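Local coordinates for protein Niban 2 (Homo sapiens, PDB 7CTP), which may suppress apoptosis and may promote melanoma cell invasion in vitro, and is seen here as a long piece carrying a PH domain and a large helical region, at residues 445-448 and 449-453; 471-474 and 475-479. All coordinates share one frame; numbering follows the deposited sequence.

Contact 1: residues 445-448 and 449-453; sequences YTFE and TLLHQ
Y445 lays one face of its ring over the hydroxyl of T449, one helical turn on. T449 OG1 lies 3.6 Å from the plane of the Y445 ring, near the ring's middle. The ring gets there because Y445 CG is anti to the backbone N (chi1 177°), which swings it toward the later turn. The other aromatic ring, F447, meets L451 obliquely: F447 CE2 lies 3.8 Å from L451 CD2, and the two side chains run side by side in the same direction. F447 is also packed by F364, V368 and M371 of helix 342-378.

T449 OG1 donates to Y445 O at 2.8 Å. T449 N donates to the same oxygen, Y445 O, at 3.0 Å. The two donors come from opposite faces of the carbonyl plane, the hydroxyl standing 37° out of it. Two bonds thus grip Y445 O, and the ring of Y445 covers the hydroxyl that makes one of them. With an alanine here in place of Y445, T449 OG1 would probably lose the ring that covers it, and the packing on L58 and R60 would go.

On another side of the helix, T446 CG2 packs against L450 CD1 at 3.9 Å. T446 OG1 is hydrogen-bonded to N442 O and L58 N, which ties the helix to a loop. L450 N, L451 N and H452 N bond to the carbonyls of T446, F447 and E448.

This is the i to i+4 pattern of an alpha-helix, here with a threonine hydroxyl bonded back to the carbonyl one turn earlier, inside helix 422-455.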
# COMPACT_ATOMS: atom_id res chain seq x y z
N TYR A 445 -12.40 -9.04 16.93
CA TYR A 445 -12.65 -8.02 17.95
C TYR A 445 -14.12 -7.95 18.31
O TYR A 445 -14.49 -7.90 19.49
CB TYR A 445 -12.17 -6.65 17.46
CG TYR A 445 -12.47 -5.53 18.45
CD1 TYR A 445 -11.78 -5.43 19.64
CD2 TYR A 445 -13.47 -4.60 18.19
CE1 TYR A 445 -12.05 -4.43 20.55
CE2 TYR A 445 -13.76 -3.59 19.09
CZ TYR A 445 -13.04 -3.51 20.27
OH TYR A 445 -13.32 -2.51 21.18
N THR A 446 -14.99 -7.95 17.29
CA THR A 446 -16.43 -7.95 17.53
C THR A 446 -16.85 -9.19 18.31
O THR A 446 -17.63 -9.09 19.27
CB THR A 446 -17.17 -7.88 16.20
OG1 THR A 446 -16.79 -6.69 15.49
CG2 THR A 446 -18.68 -7.86 16.44
N PHE A 447 -16.35 -10.36 17.91
CA PHE A 447 -16.69 -11.59 18.61
C PHE A 447 -16.32 -11.51 20.09
O PHE A 447 -17.11 -11.87 20.96
CB PHE A 447 -16.02 -12.80 17.97
CG PHE A 447 -16.42 -14.11 18.61
CD1 PHE A 447 -17.64 -14.69 18.31
CD2 PHE A 447 -15.58 -14.75 19.52
CE1 PHE A 447 -18.03 -15.89 18.91
CE2 PHE A 447 -15.96 -15.94 20.12
CZ PHE A 447 -17.18 -16.51 19.81
N GLU A 448 -15.10 -11.04 20.38
CA GLU A 448 -14.66 -10.93 21.76
C GLU A 448 -15.55 -9.97 22.54
O GLU A 448 -16.02 -10.30 23.64
CB GLU A 448 -13.20 -10.47 21.83
CG GLU A 448 -12.72 -10.26 23.26
CD GLU A 448 -11.24 -9.96 23.36
OE1 GLU A 448 -10.62 -9.59 22.34
OE2 GLU A 448 -10.69 -10.09 24.48
N THR A 449 -15.80 -8.79 21.98
CA THR A 449 -16.59 -7.78 22.67
C THR A 449 -18.01 -8.27 22.93
O THR A 449 -18.54 -8.12 24.04
CB THR A 449 -16.60 -6.49 21.87
OG1 THR A 449 -15.26 -6.12 21.55
CG2 THR A 449 -17.24 -5.37 22.68
N LEU A 450 -18.64 -8.88 21.92
CA LEU A 450 -20.02 -9.32 22.07
C LEU A 450 -20.12 -10.54 22.98
O LEU A 450 -21.10 -10.68 23.73
CB LEU A 450 -20.63 -9.62 20.70
CG LEU A 450 -20.82 -8.41 19.78
CD1 LEU A 450 -21.81 -8.75 18.67
CD2 LEU A 450 -21.28 -7.19 20.57
N LEU A 451 -19.12 -11.43 22.94
CA LEU A 451 -19.15 -12.58 23.83
C LEU A 451 -19.03 -12.15 25.29
O LEU A 451 -19.74 -12.67 26.16
CB LEU A 451 -18.04 -13.57 23.47
CG LEU A 451 -18.02 -14.90 24.24
CD1 LEU A 451 -19.32 -15.67 24.06
CD2 LEU A 451 -16.83 -15.76 23.80
N HIS A 452 -18.14 -11.20 25.57
CA HIS A 452 -18.01 -10.70 26.94
C HIS A 452 -19.33 -10.10 27.42
O HIS A 452 -19.75 -10.35 28.56
CB HIS A 452 -16.87 -9.68 27.02
CG HIS A 452 -16.58 -9.18 28.40
ND1 HIS A 452 -16.96 -7.93 28.84
CD2 HIS A 452 -15.93 -9.76 29.44
CE1 HIS A 452 -16.56 -7.76 30.09
NE2 HIS A 452 -15.93 -8.86 30.47
N GLN A 453 -20.01 -9.35 26.56
CA GLN A 453 -21.34 -8.83 26.88
C GLN A 453 -22.30 -9.96 27.21
O GLN A 453 -22.99 -9.94 28.23
CB GLN A 453 -21.89 -8.02 25.71
CG GLN A 453 -21.15 -6.75 25.37
CD GLN A 453 -21.76 -6.06 24.16
OE1 GLN A 453 -22.74 -6.53 23.60
NE2 GLN A 453 -21.18 -4.93 23.76

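Contact 2: residues 471-474 and 475-479; sequences VLER and VLKKY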
# COMPACT_ATOMS: atom_id res chain seq x y z
N VAL A 471 -23.53 -15.88 19.47
CA VAL A 471 -22.68 -14.73 19.22
C VAL A 471 -21.96 -14.88 17.88
O VAL A 471 -21.84 -13.92 17.11
CB VAL A 471 -21.68 -14.55 20.38
CG1 VAL A 471 -20.60 -13.53 20.01
CG2 VAL A 471 -22.41 -14.12 21.64
N LEU A 472 -21.50 -16.10 17.58
CA LEU A 472 -20.84 -16.36 16.31
C LEU A 472 -21.78 -16.10 15.14
O LEU A 472 -21.40 -15.44 14.16
CB LEU A 472 -20.31 -17.80 16.28
CG LEU A 472 -19.80 -18.35 14.94
CD1 LEU A 472 -18.57 -17.58 14.48
CD2 LEU A 472 -19.49 -19.83 15.03
N GLU A 473 -23.02 -16.57 15.24
CA GLU A 473 -23.98 -16.35 14.16
C GLU A 473 -24.27 -14.86 13.98
O GLU A 473 -24.48 -14.40 12.85
CB GLU A 473 -25.26 -17.14 14.43
CG GLU A 473 -26.05 -17.53 13.18
CD GLU A 473 -25.25 -18.38 12.20
OE1 GLU A 473 -24.51 -19.29 12.63
OE2 GLU A 473 -25.38 -18.13 10.98
N ARG A 474 -24.29 -14.09 15.07
CA ARG A 474 -24.49 -12.65 14.96
C ARG A 474 -23.30 -11.98 14.28
O ARG A 474 -23.49 -11.05 13.48
CB ARG A 474 -24.69 -12.03 16.34
CG ARG A 474 -26.11 -12.10 16.86
CD ARG A 474 -26.19 -11.57 18.29
NE ARG A 474 -25.99 -10.13 18.37
CZ ARG A 474 -25.47 -9.51 19.42
NH1 ARG A 474 -25.10 -10.21 20.49
NH2 ARG A 474 -25.31 -8.19 19.41
N VAL A 475 -22.08 -12.40 14.61
CA VAL A 475 -20.90 -11.79 14.02
C VAL A 475 -20.80 -12.14 12.54
O VAL A 475 -20.40 -11.32 11.71
CB VAL A 475 -19.64 -12.20 14.81
CG1 VAL A 475 -18.37 -11.66 14.14
CG2 VAL A 475 -19.74 -11.69 16.24
N LEU A 476 -21.19 -13.37 12.18
CA LEU A 476 -21.18 -13.77 10.78
C LEU A 476 -22.12 -12.91 9.93
O LEU A 476 -21.79 -12.57 8.78
CB LEU A 476 -21.55 -15.25 10.65
CG LEU A 476 -20.52 -16.27 11.15
CD1 LEU A 476 -21.12 -17.67 11.14
CD2 LEU A 476 -19.22 -16.22 10.33
N LYS A 477 -23.29 -12.54 10.47
CA LYS A 477 -24.18 -11.68 9.69
C LYS A 477 -23.61 -10.27 9.55
O LYS A 477 -23.69 -9.67 8.47
CB LYS A 477 -25.59 -11.64 10.31
CG LYS A 477 -26.22 -13.02 10.41
CD LYS A 477 -27.74 -13.06 10.23
CE LYS A 477 -28.26 -14.50 10.38
NZ LYS A 477 -28.26 -15.00 11.79
N LYS A 478 -22.99 -9.75 10.61
CA LYS A 478 -22.30 -8.47 10.48
C LYS A 478 -21.14 -8.58 9.49
O LYS A 478 -20.91 -7.66 8.68
CB LYS A 478 -21.79 -7.98 11.84
CG LYS A 478 -22.90 -7.75 12.88
CD LYS A 478 -22.31 -7.44 14.25
CE LYS A 478 -23.39 -7.34 15.32
NZ LYS A 478 -24.27 -6.16 15.13
N TYR A 479 -20.41 -9.69 9.53
CA TYR A 479 -19.30 -9.88 8.60
C TYR A 479 -19.78 -9.87 7.15
O TYR A 479 -19.17 -9.23 6.29
CB TYR A 479 -18.57 -11.19 8.90
CG TYR A 479 -17.43 -11.43 7.93
CD1 TYR A 479 -17.63 -12.08 6.71
CD2 TYR A 479 -16.15 -10.97 8.22
CE1 TYR A 479 -16.58 -12.27 5.82
CE2 TYR A 479 -15.10 -11.16 7.34
CZ TYR A 479 -15.33 -11.81 6.14
OH TYR A 479 -14.27 -11.99 5.28
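V471 and V475 start the apolar contacts, with V471 CG1 4.3 Å from V475 CG2. L472 and L476 make the other pair, their side chains set at an angle. L472 CD1 comes within 4.1 Å of L476 CG. L476 CG is anti to its carbonyl carbon (chi1 -70°), which carries L476 CG back over the preceding turn, 3.2 Å from L472 O.

Two pairs of charged side chains flank the apolar ones. In the exposed pair, K477 bends at chi2 and chi4, and K477 NZ folds back to 3.6 Å from E473 CG. The charges themselves stay further apart: E473 OE2 is 4.3 Å from K477 NZ, too far for a salt bridge. They probably attract each other only loosely. In the other pair, R474 and K478 carry like charges near each other but not touching: R474 NH2 is 4.8 Å from K478 NZ. K478 CG lies against R474 O.

Backbone bonds run from V475, L476, K477 and K478 to the carbonyls of V471, L472, E473 and R474. K477 N to E473 O and K478 N to R474 O are each 3.2 Å, and the other two are shorter.

The turns belong to helix 464-511. L472 packs on F364 and V368, and L476 on F365, all of helix 342-378. V471 and R474 pack on L450 of helix 422-455, while V475 and K478 touch L57 in a loop.

Contacts 1 and 2 lie on helices 422-455 and 464-511, which follow each other in the chain. Their centres are about 11 Å apart, and the two contacts touch by packing. F447 joins them: F447 CD1 is 3.6 Å from V471 CG1, and F447 CE1 is 3.7 Å from L472 N. The backbone of F447 is met too, with F447 CA 3.9 Å from V475 CG2. At a second point, L450 CD1 lies 3.6 Å from R474 NH2. Helix 342-378 and the loop residue L57 are neighbours common to both contacts. The two turns thus form part of one packed group of helices.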